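Local atomic coordinates of DNA translocase coupling protein (Clostridium perfringens, PDB entry 6O1X), a protein that probably couples ATP use to DNA translocation in plasmid conjugation, as a membrane-bound ATPase of the FtsK/SpoIIIE family. Residues S129-S134 / L266-G271; Q156-Y161 / L226-V231; Y175-Q180 / F349-I354. All coordinates share one frame; numbering follows the deposited sequence.

In the fold
All three contacts reach the large mixed sheet of the FtsK/SpoIIIE-type P-loop domain. Across it, strands 131-135, 272-278, 229-233, 159-163 and 179-182 run parallel in that order. Contact 1 brings the loop before strand 272-278 to the start of strand 131-135. Contact 2 pairs strands 229-233 and 159-163, its centre about 12 Å from that of contact 1, and is nested in the chain loop contact 1 closes. Contact 3, centred about 12 Å from contact 2 and about 22 Å from contact 1, ties the approach to edge strand 179-182 to the last helix, 351-357. Contacts 2 and 3 meet at a bound glucose. Along the chain contact 3 crosses both others, so remote parts meet on one sheet.

Contact 1 of 3, residues S129-S134 / L266-G271; sequences SPHILS and LSRATG
The guanidinium of Arg268 takes Pro130 CG over one face, 3.5 Å above its plane and offset toward the rim. The His131 ring is turned steeply against that guanidinium, the two planes 73° apart. Pro130 CB covers one face of the imidazole, while two groups of the other segment come to its edge: Ser267 OG lies in the ring plane, 3.2 Å from His131 CE1, and Arg268 NH2 lies 3.7 Å from His131 CD2. Two bends, at chi2 (-62°) and chi3 (-67°), curve the Arg268 chain and bring its guanidinium to Pro130; NH2 is held by the carbonyls of Ala264 and Asn293. His131 ND1 pairs with the backbone N of Leu274 and NE2 weakly with Ala264 O, consistent with a neutral ring whose proton sits on NE2. Ser267, the centre of an inverse gamma turn, is hydrogen-bonded through OG to Leu263 O before the turn and Ile272 O after it, carbonyls sharing its one proton. The contact seats the loop between helix 247-266 and strand 272-278 at the start of strand 131-135, which runs between strands 296-299 and 272-278, while helix 185-209 packs against Leu266, Ser267, Ala269 and Thr270.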
loop_
_atom_site.group_PDB
_atom_site.type_symbol
_atom_site.label_atom_id
_atom_site.label_comp_id
_atom_site.label_asym_id
_atom_site.label_seq_id
_atom_site.Cartn_x
_atom_site.Cartn_y
_atom_site.Cartn_z
ATOM N N SER A 129 14.246 -1.371 -2.442
ATOM C CA SER A 129 12.946 -1.297 -3.123
ATOM C C SER A 129 12.670 0.192 -3.352
ATOM O O SER A 129 12.121 0.846 -2.454
ATOM C CB SER A 129 11.872 -1.926 -2.239
ATOM O OG SER A 129 12.168 -3.267 -1.895
ATOM N N PRO A 130 13.132 0.760 -4.502
ATOM C CA PRO A 130 13.148 2.238 -4.640
ATOM C C PRO A 130 11.836 2.992 -4.865
ATOM O O PRO A 130 11.819 4.210 -4.649
ATOM C CB PRO A 130 14.105 2.488 -5.816
ATOM C CG PRO A 130 14.143 1.190 -6.595
ATOM C CD PRO A 130 13.913 0.098 -5.577
ATOM N N HIS A 131 10.744 2.312 -5.260
ATOM C CA HIS A 131 9.467 2.991 -5.566
ATOM C C HIS A 131 8.319 2.269 -4.939
ATOM O O HIS A 131 8.353 1.047 -4.785
ATOM C CB HIS A 131 9.241 3.147 -7.100
ATOM C CG HIS A 131 10.456 3.609 -7.848
ATOM N ND1 HIS A 131 11.021 4.855 -7.610
ATOM C CD2 HIS A 131 11.221 2.945 -8.745
ATOM C CE1 HIS A 131 12.101 4.909 -8.371
ATOM N NE2 HIS A 131 12.245 3.792 -9.092
ATOM N N ILE A 132 7.298 3.036 -4.571
ATOM C CA ILE A 132 6.113 2.568 -3.869
ATOM C C ILE A 132 4.908 3.056 -4.615
ATOM O O ILE A 132 4.865 4.226 -5.037
ATOM C CB ILE A 132 6.096 3.115 -2.395
ATOM C CG1 ILE A 132 7.350 2.677 -1.591
ATOM C CG2 ILE A 132 4.791 2.708 -1.672
ATOM C CD1 ILE A 132 7.643 3.498 -0.352
ATOM N N LEU A 133 3.917 2.157 -4.743
ATOM C CA LEU A 133 2.627 2.389 -5.369
ATOM C C LEU A 133 1.601 2.126 -4.276
ATOM O O LEU A 133 1.639 1.073 -3.624
ATOM C CB LEU A 133 2.449 1.415 -6.546
ATOM C CG LEU A 133 1.325 1.613 -7.592
ATOM C CD1 LEU A 133 0.104 0.789 -7.260
ATOM C CD2 LEU A 133 1.018 3.095 -7.885
ATOM N N SER A 134 0.748 3.124 -4.013
ATOM C CA SER A 134 -0.290 3.029 -3.013
ATOM C C SER A 134 -1.668 3.137 -3.702
ATOM O O SER A 134 -2.014 4.172 -4.269
ATOM C CB SER A 134 -0.093 4.081 -1.919
ATOM O OG SER A 134 -0.913 3.791 -0.797
ATOM N N LEU A 266 15.434 3.622 -14.172
ATOM C CA LEU A 266 16.827 3.979 -13.948
ATOM C C LEU A 266 17.158 4.516 -12.552
ATOM O O LEU A 266 18.320 4.421 -12.149
ATOM C CB LEU A 266 17.305 4.955 -15.039
ATOM C CG LEU A 266 17.103 4.501 -16.501
ATOM C CD1 LEU A 266 17.499 5.596 -17.473
ATOM C CD2 LEU A 266 17.904 3.222 -16.828
ATOM N N SER A 267 16.191 5.089 -11.821
ATOM C CA SER A 267 16.495 5.578 -10.475
ATOM C C SER A 267 16.344 4.449 -9.480
ATOM O O SER A 267 15.266 4.251 -8.907
ATOM C CB SER A 267 15.702 6.830 -10.106
ATOM O OG SER A 267 14.323 6.575 -9.914
ATOM N N ARG A 268 17.426 3.678 -9.320
ATOM C CA ARG A 268 17.508 2.519 -8.420
ATOM C C ARG A 268 18.603 2.703 -7.325
ATOM O O ARG A 268 18.381 2.352 -6.169
ATOM C CB ARG A 268 17.810 1.220 -9.221
ATOM C CG ARG A 268 17.059 1.017 -10.536
ATOM C CD ARG A 268 15.542 0.921 -10.388
ATOM N NE ARG A 268 15.097 -0.273 -9.667
ATOM C CZ ARG A 268 13.833 -0.684 -9.639
ATOM N NH1 ARG A 268 13.497 -1.773 -8.958
ATOM N NH2 ARG A 268 12.899 -0.018 -10.304
ATOM N N ALA A 269 19.785 3.215 -7.716
ATOM C CA ALA A 269 20.964 3.396 -6.854
ATOM C C ALA A 269 21.325 4.877 -6.627
ATOM O O ALA A 269 22.292 5.181 -5.915
ATOM C CB ALA A 269 22.159 2.649 -7.461
ATOM N N THR A 270 20.519 5.776 -7.207
ATOM C CA THR A 270 20.705 7.220 -7.229
ATOM C C THR A 270 19.973 8.009 -6.129
ATOM O O THR A 270 20.151 9.230 -6.041
ATOM C CB THR A 270 20.301 7.737 -8.627
ATOM O OG1 THR A 270 18.920 7.435 -8.854
ATOM C CG2 THR A 270 21.143 7.140 -9.735
ATOM N N GLY A 271 19.125 7.334 -5.343
ATOM C CA GLY A 271 18.369 7.959 -4.267
ATOM C C GLY A 271 17.290 8.919 -4.723
ATOM O O GLY A 271 17.121 9.980 -4.110
#

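Contact 2 of 3, residues Q156-Y161 / L226-V231; sequences QGAIAY and LKRIIV. With BGC (beta-D-glucopyranose), chain D.
With CG of Tyr161 placed anti to its carbonyl carbon (chi1 -60°), the phenol ring swings beside the neighbouring strand and meets Ile229 edge-on, CE2 lying 3.7 Å from Ile229 CG2, close to the ring plane. Lys227 gets its reach another way: the chain runs extended through chi3 and bends at chi4 (-77°), turning NZ onto Gly157 O at 3.0 Å, in the carbonyl plane and on a lone pair. The aliphatic part of the same lysine crosses Ile159 at about a right angle, with Lys227 CB 3.8 Å from Ile159 CD1. Beyond the lysine the two strands run parallel, pairing Ile159 with Ile229, Ala160 with Ile230 and Tyr161 with Val231. Ile159 N bonds to Arg228 O, Ile230 N to Ile159 O and Tyr161 N to Ile230 O, each at 2.9 Å, and CA-H...O contacts fill in between. On the face opposite the tyrosine, Ile230 CG2 packs against Ala160 CB (3.8 Å) and, less closely, Ala158 CB, where Leu150 of helix 142-155 touches both Ala160 and Ile230. The Arg228 guanidinium is salt-bridged to Glu109 and hydrogen-bonded to Asn127 and Asn273. Tyr161 OH is hydrogen-bonded to O1 of the bound glucose at 2.7 Å. Backbone carbonyls buried in the sheet are satisfied by peptide N-H groups, and Ile159 O and Ile230 O each receive a CA-H as well. At the margin, the lysine ammonium sits on the Schellman turn that closes helix 142-155, where a positive charge would probably suit the negative end of the helix dipole.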
loop_
_atom_site.group_PDB
_atom_site.type_symbol
_atom_site.label_atom_id
_atom_site.label_comp_id
_atom_site.label_asym_id
_atom_site.label_seq_id
_atom_site.Cartn_x
_atom_site.Cartn_y
_atom_site.Cartn_z
ATOM N N GLN A 156 14.677 12.399 7.910
ATOM C CA GLN A 156 16.018 11.890 7.574
ATOM C C GLN A 156 16.784 12.864 6.659
ATOM O O GLN A 156 17.888 12.537 6.219
ATOM C CB GLN A 156 15.957 10.486 6.912
ATOM C CG GLN A 156 15.571 9.323 7.840
ATOM C CD GLN A 156 15.290 8.035 7.079
ATOM O OE1 GLN A 156 15.692 7.840 5.913
ATOM N NE2 GLN A 156 14.598 7.117 7.725
ATOM N N GLY A 157 16.210 14.035 6.382
ATOM C CA GLY A 157 16.874 15.070 5.593
ATOM C C GLY A 157 16.718 15.010 4.087
ATOM O O GLY A 157 17.529 15.606 3.366
ATOM N N ALA A 158 15.669 14.326 3.584
ATOM C CA ALA A 158 15.438 14.265 2.147
ATOM C C ALA A 158 14.846 15.595 1.619
ATOM O O ALA A 158 14.180 16.316 2.383
ATOM C CB ALA A 158 14.483 13.114 1.823
ATOM N N ILE A 159 15.095 15.896 0.322
ATOM C CA ILE A 159 14.525 16.996 -0.465
ATOM C C ILE A 159 13.205 16.399 -1.018
ATOM O O ILE A 159 13.231 15.298 -1.572
ATOM C CB ILE A 159 15.452 17.400 -1.667
ATOM C CG1 ILE A 159 16.773 18.068 -1.212
ATOM C CG2 ILE A 159 14.703 18.279 -2.702
ATOM C CD1 ILE A 159 17.830 18.039 -2.313
ATOM N N ALA A 160 12.093 17.130 -0.930
ATOM C CA ALA A 160 10.811 16.628 -1.382
ATOM C C ALA A 160 10.115 17.450 -2.471
ATOM O O ALA A 160 10.154 18.690 -2.443
ATOM C CB ALA A 160 9.879 16.480 -0.193
ATOM N N TYR A 161 9.426 16.723 -3.403
ATOM C CA TYR A 161 8.574 17.275 -4.447
ATOM C C TYR A 161 7.255 16.585 -4.355
ATOM O O TYR A 161 7.213 15.362 -4.197
ATOM C CB TYR A 161 9.176 17.121 -5.836
ATOM C CG TYR A 161 10.500 17.823 -5.970
ATOM C CD1 TYR A 161 10.562 19.181 -6.268
ATOM C CD2 TYR A 161 11.694 17.132 -5.816
ATOM C CE1 TYR A 161 11.783 19.831 -6.414
ATOM C CE2 TYR A 161 12.921 17.780 -5.917
ATOM C CZ TYR A 161 12.960 19.132 -6.215
ATOM O OH TYR A 161 14.165 19.752 -6.369
ATOM N N LEU A 226 25.140 14.129 -1.992
ATOM C CA LEU A 226 23.865 14.070 -2.692
ATOM C C LEU A 226 22.781 13.731 -1.665
ATOM O O LEU A 226 22.971 12.878 -0.794
ATOM C CB LEU A 226 23.894 13.023 -3.823
ATOM C CG LEU A 226 24.904 13.267 -4.993
ATOM C CD1 LEU A 226 25.141 11.980 -5.780
ATOM C CD2 LEU A 226 24.434 14.354 -5.926
ATOM N N LYS A 227 21.673 14.451 -1.723
ATOM C CA LYS A 227 20.581 14.206 -0.808
ATOM C C LYS A 227 19.549 13.314 -1.487
ATOM O O LYS A 227 19.398 13.376 -2.710
ATOM C CB LYS A 227 19.956 15.536 -0.354
ATOM C CG LYS A 227 20.764 16.283 0.700
ATOM C CD LYS A 227 19.982 17.475 1.257
ATOM C CE LYS A 227 20.494 17.961 2.599
ATOM N NZ LYS A 227 20.076 17.078 3.731
ATOM N N ARG A 228 18.837 12.486 -0.706
ATOM C CA ARG A 228 17.756 11.659 -1.249
ATOM C C ARG A 228 16.645 12.609 -1.720
ATOM O O ARG A 228 16.285 13.564 -1.018
ATOM C CB ARG A 228 17.185 10.678 -0.180
ATOM C CG ARG A 228 16.043 9.776 -0.726
ATOM C CD ARG A 228 15.605 8.623 0.192
ATOM N NE ARG A 228 16.741 7.804 0.627
ATOM C CZ ARG A 228 17.250 6.786 -0.061
ATOM N NH1 ARG A 228 16.712 6.423 -1.222
ATOM N NH2 ARG A 228 18.326 6.144 0.389
ATOM N N ILE A 229 16.099 12.334 -2.896
ATOM C CA ILE A 229 14.983 13.112 -3.434
ATOM C C ILE A 229 13.737 12.239 -3.370
ATOM O O ILE A 229 13.717 11.145 -3.929
ATOM C CB ILE A 229 15.280 13.691 -4.858
ATOM C CG1 ILE A 229 16.464 14.716 -4.803
ATOM C CG2 ILE A 229 14.002 14.320 -5.484
ATOM C CD1 ILE A 229 16.915 15.284 -6.092
ATOM N N ILE A 230 12.725 12.703 -2.647
ATOM C CA ILE A 230 11.449 12.002 -2.547
ATOM C C ILE A 230 10.395 12.745 -3.381
ATOM O O ILE A 230 10.161 13.933 -3.178
ATOM C CB ILE A 230 10.983 11.651 -1.078
ATOM C CG1 ILE A 230 9.577 10.993 -1.067
ATOM C CG2 ILE A 230 10.947 12.877 -0.161
ATOM C CD1 ILE A 230 9.362 9.774 -1.903
ATOM N N VAL A 231 9.759 12.021 -4.312
ATOM C CA VAL A 231 8.716 12.543 -5.218
ATOM C C VAL A 231 7.359 11.874 -4.927
ATOM O O VAL A 231 7.183 10.671 -5.158
ATOM C CB VAL A 231 9.105 12.398 -6.718
ATOM C CG1 VAL A 231 8.189 13.258 -7.598
ATOM C CG2 VAL A 231 10.573 12.742 -6.941
HETATM C C2 BGC D . 15.576 22.978 -8.231
HETATM C C3 BGC D . 15.894 23.688 -9.543
HETATM C C4 BGC D . 15.119 23.052 -10.693
HETATM C C5 BGC D . 13.630 23.004 -10.358
HETATM C C6 BGC D . 12.805 22.270 -11.386
HETATM C C1 BGC D . 14.067 22.970 -8.009
HETATM O O1 BGC D . 13.773 22.342 -6.811
HETATM O O2 BGC D . 16.218 23.615 -7.131
HETATM O O3 BGC D . 17.293 23.641 -9.805
HETATM O O4 BGC D . 15.318 23.795 -11.890
HETATM O O5 BGC D . 13.432 22.320 -9.109
HETATM O O6 BGC D . 11.421 22.332 -11.062
#

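Contact 3 of 3, residues Y175-Q180 / F349-I354; sequences YEKVGQ and FIPNKI. With BGC (beta-D-glucopyranose), chain D.
Tyr175 begins the contact with a face-to-face stack on Phe349: the ring centroids are 3.8 Å apart and the planes only 8° from parallel. The overlap is extensive, Tyr175 CZ lying over the middle of the Phe349 ring and Phe349 CZ over the tyrosine nearer its rim. Phe349 extends toward its partner because its CG is anti to the backbone N (chi1 178°). Tyr175 OH, still alongside the Phe349 ring, is hydrogen-bonded to Asp345 OD1, a bond that helps to fix the ring, and Phe171 adds an edge-to-face neighbour. The Tyr175 side chain is about 10 Å from the bound ATP analogue. The backbone O of Tyr175 is gripped twice, by Val178 N and Gly179 N, two bonds that close the turn leading into the strand. Two residues on, Lys177 crosses Pro351 obliquely and touches it through CD, 4.0 Å from Pro351 CB. Val178 then splits its two methyls. CG2 comes to the edge of Phe349, in the ring plane and 3.8 Å from CZ, while CG1 reaches the first turn of helix 351-357, 3.9 Å from Ile354 CB and 4.1 Å from Pro351 CB. At the end of the segment Gln180 takes no part in this packing and reaches the glucose, where NE2 makes a weak hydrogen bond to O1 of the sugar at 2.8 Å. That oxygen is also held by Tyr161. Apolar and aromatic packing thus joins the loop entering the edge strand of a P-loop ATPase sheet to the last helix of this construct. Tyr175 touches Leu150, Val178 touches Leu154 and Ile354 touches Trp151, all on helix 142-155, which follows the Walker A loop.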
loop_
_atom_site.group_PDB
_atom_site.type_symbol
_atom_site.label_atom_id
_atom_site.label_comp_id
_atom_site.label_asym_id
_atom_site.label_seq_id
_atom_site.Cartn_x
_atom_site.Cartn_y
_atom_site.Cartn_z
ATOM N N TYR A 175 2.933 22.079 3.704
ATOM C CA TYR A 175 3.820 21.237 2.898
ATOM C C TYR A 175 4.782 22.041 2.025
ATOM O O TYR A 175 5.884 21.585 1.768
ATOM C CB TYR A 175 3.009 20.246 2.074
ATOM C CG TYR A 175 2.611 19.036 2.881
ATOM C CD1 TYR A 175 1.424 19.016 3.609
ATOM C CD2 TYR A 175 3.446 17.925 2.962
ATOM C CE1 TYR A 175 1.063 17.904 4.367
ATOM C CE2 TYR A 175 3.096 16.811 3.713
ATOM C CZ TYR A 175 1.904 16.804 4.416
ATOM O OH TYR A 175 1.569 15.689 5.150
ATOM N N GLU A 176 4.388 23.261 1.634
ATOM C CA GLU A 176 5.193 24.210 0.848
ATOM C C GLU A 176 6.432 24.733 1.624
ATOM O O GLU A 176 7.380 25.229 1.005
ATOM C CB GLU A 176 4.301 25.377 0.365
ATOM C CG GLU A 176 3.156 24.898 -0.517
ATOM C CD GLU A 176 2.194 25.925 -1.074
ATOM O OE1 GLU A 176 1.031 25.554 -1.364
ATOM O OE2 GLU A 176 2.598 27.100 -1.227
ATOM N N LYS A 177 6.419 24.633 2.968
ATOM C CA LYS A 177 7.547 25.052 3.826
ATOM C C LYS A 177 8.676 24.031 3.745
ATOM O O LYS A 177 9.826 24.371 4.020
ATOM C CB LYS A 177 7.122 25.179 5.299
ATOM C CG LYS A 177 5.999 26.158 5.529
ATOM C CD LYS A 177 5.518 26.131 6.950
ATOM C CE LYS A 177 4.318 27.020 7.111
ATOM N NZ LYS A 177 4.646 28.470 6.967
ATOM N N VAL A 178 8.343 22.771 3.408
ATOM C CA VAL A 178 9.325 21.689 3.373
ATOM C C VAL A 178 9.716 21.300 1.951
ATOM O O VAL A 178 10.752 20.669 1.756
ATOM C CB VAL A 178 8.920 20.449 4.223
ATOM C CG1 VAL A 178 8.738 20.821 5.685
ATOM C CG2 VAL A 178 7.684 19.724 3.675
ATOM N N GLY A 179 8.879 21.628 0.982
ATOM C CA GLY A 179 9.174 21.269 -0.391
ATOM C C GLY A 179 8.344 22.004 -1.410
ATOM O O GLY A 179 7.568 22.896 -1.077
ATOM N N GLN A 180 8.494 21.612 -2.659
ATOM C CA GLN A 180 7.805 22.223 -3.761
ATOM C C GLN A 180 6.550 21.475 -4.026
ATOM O O GLN A 180 6.586 20.255 -4.199
ATOM C CB GLN A 180 8.716 22.134 -4.978
ATOM C CG GLN A 180 8.893 23.427 -5.739
ATOM C CD GLN A 180 9.866 23.183 -6.851
ATOM O OE1 GLN A 180 9.470 22.910 -7.987
ATOM N NE2 GLN A 180 11.164 23.242 -6.535
ATOM N N PHE A 349 2.184 16.376 11.225
ATOM C CA PHE A 349 3.039 17.067 10.265
ATOM C C PHE A 349 3.486 18.370 10.886
ATOM O O PHE A 349 2.699 19.321 10.954
ATOM C CB PHE A 349 2.342 17.247 8.910
ATOM C CG PHE A 349 3.186 17.992 7.903
ATOM C CD1 PHE A 349 4.287 17.389 7.315
ATOM C CD2 PHE A 349 2.885 19.302 7.557
ATOM C CE1 PHE A 349 5.072 18.082 6.410
ATOM C CE2 PHE A 349 3.687 19.999 6.655
ATOM C CZ PHE A 349 4.773 19.385 6.088
ATOM N N ILE A 350 4.717 18.381 11.439
ATOM C CA ILE A 350 5.250 19.560 12.121
ATOM C C ILE A 350 6.367 20.141 11.245
ATOM O O ILE A 350 7.523 19.739 11.376
ATOM C CB ILE A 350 5.676 19.257 13.596
ATOM C CG1 ILE A 350 4.595 18.450 14.348
ATOM C CG2 ILE A 350 6.044 20.547 14.350
ATOM C CD1 ILE A 350 5.071 17.772 15.653
ATOM N N PRO A 351 6.040 21.071 10.324
ATOM C CA PRO A 351 7.068 21.580 9.401
ATOM C C PRO A 351 8.283 22.244 10.042
ATOM O O PRO A 351 9.367 22.207 9.446
ATOM C CB PRO A 351 6.297 22.567 8.507
ATOM C CG PRO A 351 5.057 22.908 9.271
ATOM C CD PRO A 351 4.717 21.653 10.017
ATOM N N ASN A 352 8.124 22.863 11.220
ATOM C CA ASN A 352 9.286 23.534 11.807
ATOM C C ASN A 352 10.316 22.563 12.358
ATOM O O ASN A 352 11.484 22.910 12.308
ATOM C CB ASN A 352 8.936 24.636 12.795
ATOM C CG ASN A 352 9.234 25.970 12.133
ATOM O OD1 ASN A 352 8.412 26.519 11.376
ATOM N ND2 ASN A 352 10.457 26.485 12.326
ATOM N N LYS A 353 9.932 21.308 12.722
ATOM C CA LYS A 353 10.918 20.296 13.143
ATOM C C LYS A 353 11.857 19.966 11.952
ATOM O O LYS A 353 13.067 19.849 12.156
ATOM C CB LYS A 353 10.229 19.021 13.661
ATOM C CG LYS A 353 9.743 19.132 15.099
ATOM C CD LYS A 353 8.981 17.886 15.555
ATOM C CE LYS A 353 8.796 17.851 17.065
ATOM N NZ LYS A 353 9.887 17.089 17.751
ATOM N N ILE A 354 11.296 19.902 10.707
ATOM C CA ILE A 354 12.048 19.619 9.477
ATOM C C ILE A 354 13.017 20.747 9.177
ATOM O O ILE A 354 14.195 20.472 8.963
ATOM C CB ILE A 354 11.172 19.228 8.247
ATOM C CG1 ILE A 354 10.187 18.085 8.577
ATOM C CG2 ILE A 354 12.023 18.885 7.037
ATOM C CD1 ILE A 354 10.764 16.707 9.176
HETATM C C2 BGC D . 15.576 22.978 -8.231
HETATM C C3 BGC D . 15.894 23.688 -9.543
HETATM C C4 BGC D . 15.119 23.052 -10.693
HETATM C C5 BGC D . 13.630 23.004 -10.358
HETATM C C6 BGC D . 12.805 22.270 -11.386
HETATM C C1 BGC D . 14.067 22.970 -8.009
HETATM O O1 BGC D . 13.773 22.342 -6.811
HETATM O O2 BGC D . 16.218 23.615 -7.131
HETATM O O3 BGC D . 17.293 23.641 -9.805
HETATM O O4 BGC D . 15.318 23.795 -11.890
HETATM O O5 BGC D . 13.432 22.320 -9.109
HETATM O O6 BGC D . 11.421 22.332 -11.062
#